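Local structure of transcription termination factor NusA (Planctomyces limnophilus, 4MTN) at residues A[271-279]-A[346-357]. The protein probably takes part in both termination and antitermination of transcription, binding the core RNA polymerase and nascent RNA. Numbering follows the deposited sequence.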
loop_
_atom_site.group_PDB
_atom_site.type_symbol
_atom_site.label_atom_id
_atom_site.label_comp_id
_atom_site.label_asym_id
_atom_site.label_seq_id
_atom_site.Cartn_x
_atom_site.Cartn_y
_atom_site.Cartn_z
ATOM N N ILE A 271 4.642 21.656 18.645
ATOM C CA ILE A 271 5.017 22.762 17.772
ATOM C C ILE A 271 4.925 22.367 16.301
ATOM O O ILE A 271 5.485 21.355 15.882
ATOM C CB ILE A 271 6.445 23.253 18.077
ATOM C CG1 ILE A 271 6.585 23.579 19.567
ATOM C CG2 ILE A 271 6.791 24.464 17.221
ATOM C CD1 ILE A 271 7.983 23.990 19.978
ATOM N N LEU A 272 4.213 23.176 15.522
ATOM C CA LEU A 272 4.023 22.903 14.103
ATOM C C LEU A 272 5.035 23.657 13.244
ATOM O O LEU A 272 5.174 24.875 13.357
ATOM C CB LEU A 272 2.599 23.270 13.671
ATOM C CG LEU A 272 1.470 22.273 13.955
ATOM C CD1 LEU A 272 1.142 22.197 15.440
ATOM C CD2 LEU A 272 0.231 22.632 13.150
ATOM N N CYS A 273 5.738 22.922 12.388
ATOM C CA CYS A 273 6.686 23.517 11.450
ATOM C C CYS A 273 6.290 23.180 10.015
ATOM O O CYS A 273 6.830 22.245 9.423
ATOM C CB CYS A 273 8.110 23.033 11.734
ATOM S SG CYS A 273 8.670 23.288 13.435
ATOM N N PRO A 274 5.341 23.948 9.455
ATOM C CA PRO A 274 4.751 23.702 8.131
ATOM C C PRO A 274 5.771 23.631 6.995
ATOM O O PRO A 274 5.584 22.849 6.062
ATOM C CB PRO A 274 3.820 24.905 7.938
ATOM C CG PRO A 274 3.503 25.365 9.317
ATOM C CD PRO A 274 4.756 25.136 10.102
HETATM N N MSE A 275 6.830 24.433 7.074
HETATM C CA MSE A 275 7.823 24.492 6.005
HETATM C C MSE A 275 8.620 23.198 5.877
HETATM O O MSE A 275 8.993 22.796 4.773
HETATM C CB MSE A 275 8.774 25.668 6.229
HETATM C CG MSE A 275 8.133 27.021 5.990
HETATM SE SE MSE A 275 9.417 28.481 6.049
HETATM C CE MSE A 275 10.679 27.834 4.714
ATOM N N LEU A 276 8.887 22.549 7.004
ATOM C CA LEU A 276 9.582 21.268 6.994
ATOM C C LEU A 276 8.601 20.102 7.015
ATOM O O LEU A 276 9.008 18.940 6.953
ATOM C CB LEU A 276 10.538 21.165 8.183
ATOM C CG LEU A 276 11.891 21.855 8.021
ATOM C CD1 LEU A 276 12.679 21.792 9.316
ATOM C CD2 LEU A 276 12.672 21.217 6.882
ATOM N N GLY A 277 7.311 20.418 7.094
ATOM C CA GLY A 277 6.279 19.403 7.215
ATOM C C GLY A 277 6.508 18.575 8.463
ATOM O O GLY A 277 6.321 17.357 8.463
ATOM N N ARG A 278 6.915 19.249 9.533
ATOM C CA ARG A 278 7.364 18.578 10.744
ATOM C C ARG A 278 6.650 19.091 11.991
ATOM O O ARG A 278 6.492 20.296 12.177
ATOM C CB ARG A 278 8.877 18.753 10.899
ATOM C CG ARG A 278 9.436 18.321 12.243
ATOM C CD ARG A 278 10.880 18.766 12.398
ATOM N NE ARG A 278 11.725 18.267 11.318
ATOM C CZ ARG A 278 12.977 18.661 11.107
ATOM N NH1 ARG A 278 13.532 19.565 11.903
ATOM N NH2 ARG A 278 13.673 18.155 10.099
ATOM N N VAL A 279 6.213 18.165 12.839
ATOM C CA VAL A 279 5.665 18.524 14.140
ATOM C C VAL A 279 6.736 18.339 15.206
ATOM O O VAL A 279 7.285 17.249 15.365
ATOM C CB VAL A 279 4.426 17.678 14.501
ATOM C CG1 VAL A 279 4.033 17.904 15.954
ATOM C CG2 VAL A 279 3.268 18.011 13.576
ATOM N N GLN A 346 11.650 29.140 12.471
ATOM C CA GLN A 346 10.664 28.441 11.655
ATOM C C GLN A 346 10.845 26.923 11.705
ATOM O O GLN A 346 10.137 26.184 11.021
ATOM C CB GLN A 346 10.729 28.932 10.210
ATOM C CG GLN A 346 9.389 28.909 9.500
ATOM C CD GLN A 346 8.422 29.941 10.046
ATOM O OE1 GLN A 346 8.832 30.961 10.603
ATOM N NE2 GLN A 346 7.129 29.681 9.890
ATOM N N GLY A 347 11.797 26.463 12.513
ATOM C CA GLY A 347 11.982 25.038 12.729
ATOM C C GLY A 347 13.194 24.414 12.061
ATOM O O GLY A 347 13.404 23.205 12.158
ATOM N N PHE A 348 13.994 25.232 11.385
ATOM C CA PHE A 348 15.207 24.739 10.739
ATOM C C PHE A 348 16.368 24.709 11.727
ATOM O O PHE A 348 16.752 25.739 12.279
ATOM C CB PHE A 348 15.560 25.602 9.528
ATOM C CG PHE A 348 14.533 25.555 8.434
ATOM C CD1 PHE A 348 14.626 24.618 7.419
ATOM C CD2 PHE A 348 13.473 26.446 8.423
ATOM C CE1 PHE A 348 13.682 24.571 6.413
ATOM C CE2 PHE A 348 12.526 26.402 7.420
ATOM C CZ PHE A 348 12.630 25.462 6.415
ATOM N N LEU A 349 16.923 23.521 11.946
ATOM C CA LEU A 349 17.982 23.346 12.934
ATOM C C LEU A 349 19.289 22.890 12.293
ATOM O O LEU A 349 20.286 23.611 12.320
ATOM C CB LEU A 349 17.544 22.349 14.007
ATOM C CG LEU A 349 16.308 22.764 14.809
ATOM C CD1 LEU A 349 15.874 21.655 15.756
ATOM C CD2 LEU A 349 16.572 24.055 15.571
ATOM N N SER A 350 19.283 21.690 11.724
ATOM C CA SER A 350 20.477 21.143 11.089
ATOM C C SER A 350 20.636 21.659 9.662
ATOM O O SER A 350 19.792 22.405 9.165
ATOM C CB SER A 350 20.428 19.614 11.091
ATOM O OG SER A 350 19.331 19.137 10.333
ATOM N N PHE A 351 21.719 21.252 9.006
ATOM C CA PHE A 351 21.961 21.637 7.620
ATOM C C PHE A 351 21.131 20.779 6.675
ATOM O O PHE A 351 20.890 21.157 5.528
ATOM C CB PHE A 351 23.448 21.521 7.277
ATOM C CG PHE A 351 24.287 22.633 7.841
ATOM C CD1 PHE A 351 24.411 23.837 7.166
ATOM C CD2 PHE A 351 24.951 22.477 9.047
ATOM C CE1 PHE A 351 25.179 24.863 7.682
ATOM C CE2 PHE A 351 25.721 23.500 9.568
ATOM C CZ PHE A 351 25.836 24.694 8.884
ATOM N N GLU A 352 20.695 19.624 7.166
ATOM C CA GLU A 352 19.809 18.750 6.408
ATOM C C GLU A 352 18.472 19.440 6.167
ATOM O O GLU A 352 17.909 19.361 5.075
ATOM C CB GLU A 352 19.591 17.424 7.144
ATOM C CG GLU A 352 20.770 16.461 7.089
ATOM C CD GLU A 352 21.919 16.868 7.997
ATOM O OE1 GLU A 352 21.769 17.845 8.760
ATOM O OE2 GLU A 352 22.977 16.206 7.946
ATOM N N ASP A 353 17.978 20.121 7.194
ATOM C CA ASP A 353 16.706 20.826 7.112
ATOM C C ASP A 353 16.798 22.015 6.164
ATOM O O ASP A 353 15.834 22.352 5.478
ATOM C CB ASP A 353 16.262 21.298 8.499
ATOM C CG ASP A 353 16.243 20.176 9.518
ATOM O OD1 ASP A 353 16.052 19.008 9.118
ATOM O OD2 ASP A 353 16.417 20.463 10.721
ATOM N N LEU A 354 17.964 22.649 6.134
ATOM C CA LEU A 354 18.170 23.818 5.291
ATOM C C LEU A 354 18.329 23.422 3.828
ATOM O O LEU A 354 17.913 24.152 2.931
ATOM C CB LEU A 354 19.393 24.608 5.761
ATOM C CG LEU A 354 19.676 25.920 5.026
ATOM C CD1 LEU A 354 18.439 26.804 5.012
ATOM C CD2 LEU A 354 20.852 26.645 5.659
ATOM N N SER A 355 18.929 22.259 3.592
ATOM C CA SER A 355 19.180 21.793 2.233
ATOM C C SER A 355 17.889 21.391 1.532
ATOM O O SER A 355 17.789 21.467 0.308
ATOM C CB SER A 355 20.161 20.618 2.242
ATOM O OG SER A 355 19.652 19.534 3.000
ATOM N N VAL A 356 16.903 20.963 2.313
ATOM C CA VAL A 356 15.628 20.519 1.761
ATOM C C VAL A 356 14.596 21.644 1.728
ATOM O O VAL A 356 13.438 21.418 1.375
ATOM C CB VAL A 356 15.051 19.331 2.555
ATOM C CG1 VAL A 356 16.037 18.173 2.567
ATOM C CG2 VAL A 356 14.698 19.754 3.972
ATOM N N ILE A 357 15.012 22.851 2.104
ATOM C CA ILE A 357 14.108 23.997 2.119
ATOM C C ILE A 357 13.591 24.302 0.715
ATOM O O ILE A 357 14.259 24.024 -0.283
ATOM C CB ILE A 357 14.787 25.263 2.698
ATOM C CG1 ILE A 357 13.737 26.253 3.209
ATOM C CG2 ILE A 357 15.683 25.933 1.663
ATOM C CD1 ILE A 357 14.319 27.537 3.759
HETATM O O HOH W 1 7.988 25.906 9.419
#
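L276 lies over one face of the F348 ring, its CG 4.1 Å from the ring centroid in a CH-pi contact, while selenomethionine M275 occupies the ring edge. The same leucine reaches a second flat group: its CD1 sits 3.5 Å above the guanidinium plane of R278, toward the rim, so this methyl is wedged between arginine and phenylalanine. At the guanidinium edge, nearly in plane, comes D353 OD1. The salt bridge has a strong arm, R278 NH2 to D353 OD1 at 2.7 Å, and a weak one, NH1 to OD2. The two planes stand 70° apart, and OD1 is met from above the carboxylate plane rather than within it. D353 OD2 also accepts the backbone N-H of S350 at 3.3 Å and, weakly, that of L349. An alanine in place of D353 would probably leave R278 without its close acidic mate and these two amides without their carboxylate acceptor. M275 SE lies at the F348 ring edge, a Met-aromatic contact, while the bend at its selenoether (chi3 55°) carries CE to 3.5 Å from F348 CZ and against I357 CG1; helix 359-366 also touches M275. Beside it, a water bridges M275 N and Q346 O. The Schellman motif closing helix 337-345, with G347 at positive phi, brings G347 CA to 3.8 Å from C273 SG. Residues 271-279 form a beta-hairpin with a G1 bulge at G277 and R278, probably belonging to the second KH domain, and its turn docks on the inter-helix loop and short helix 351-355 of the helix-hairpin-helix domain, an arrangement consistent with a KH-to-HHH domain interface.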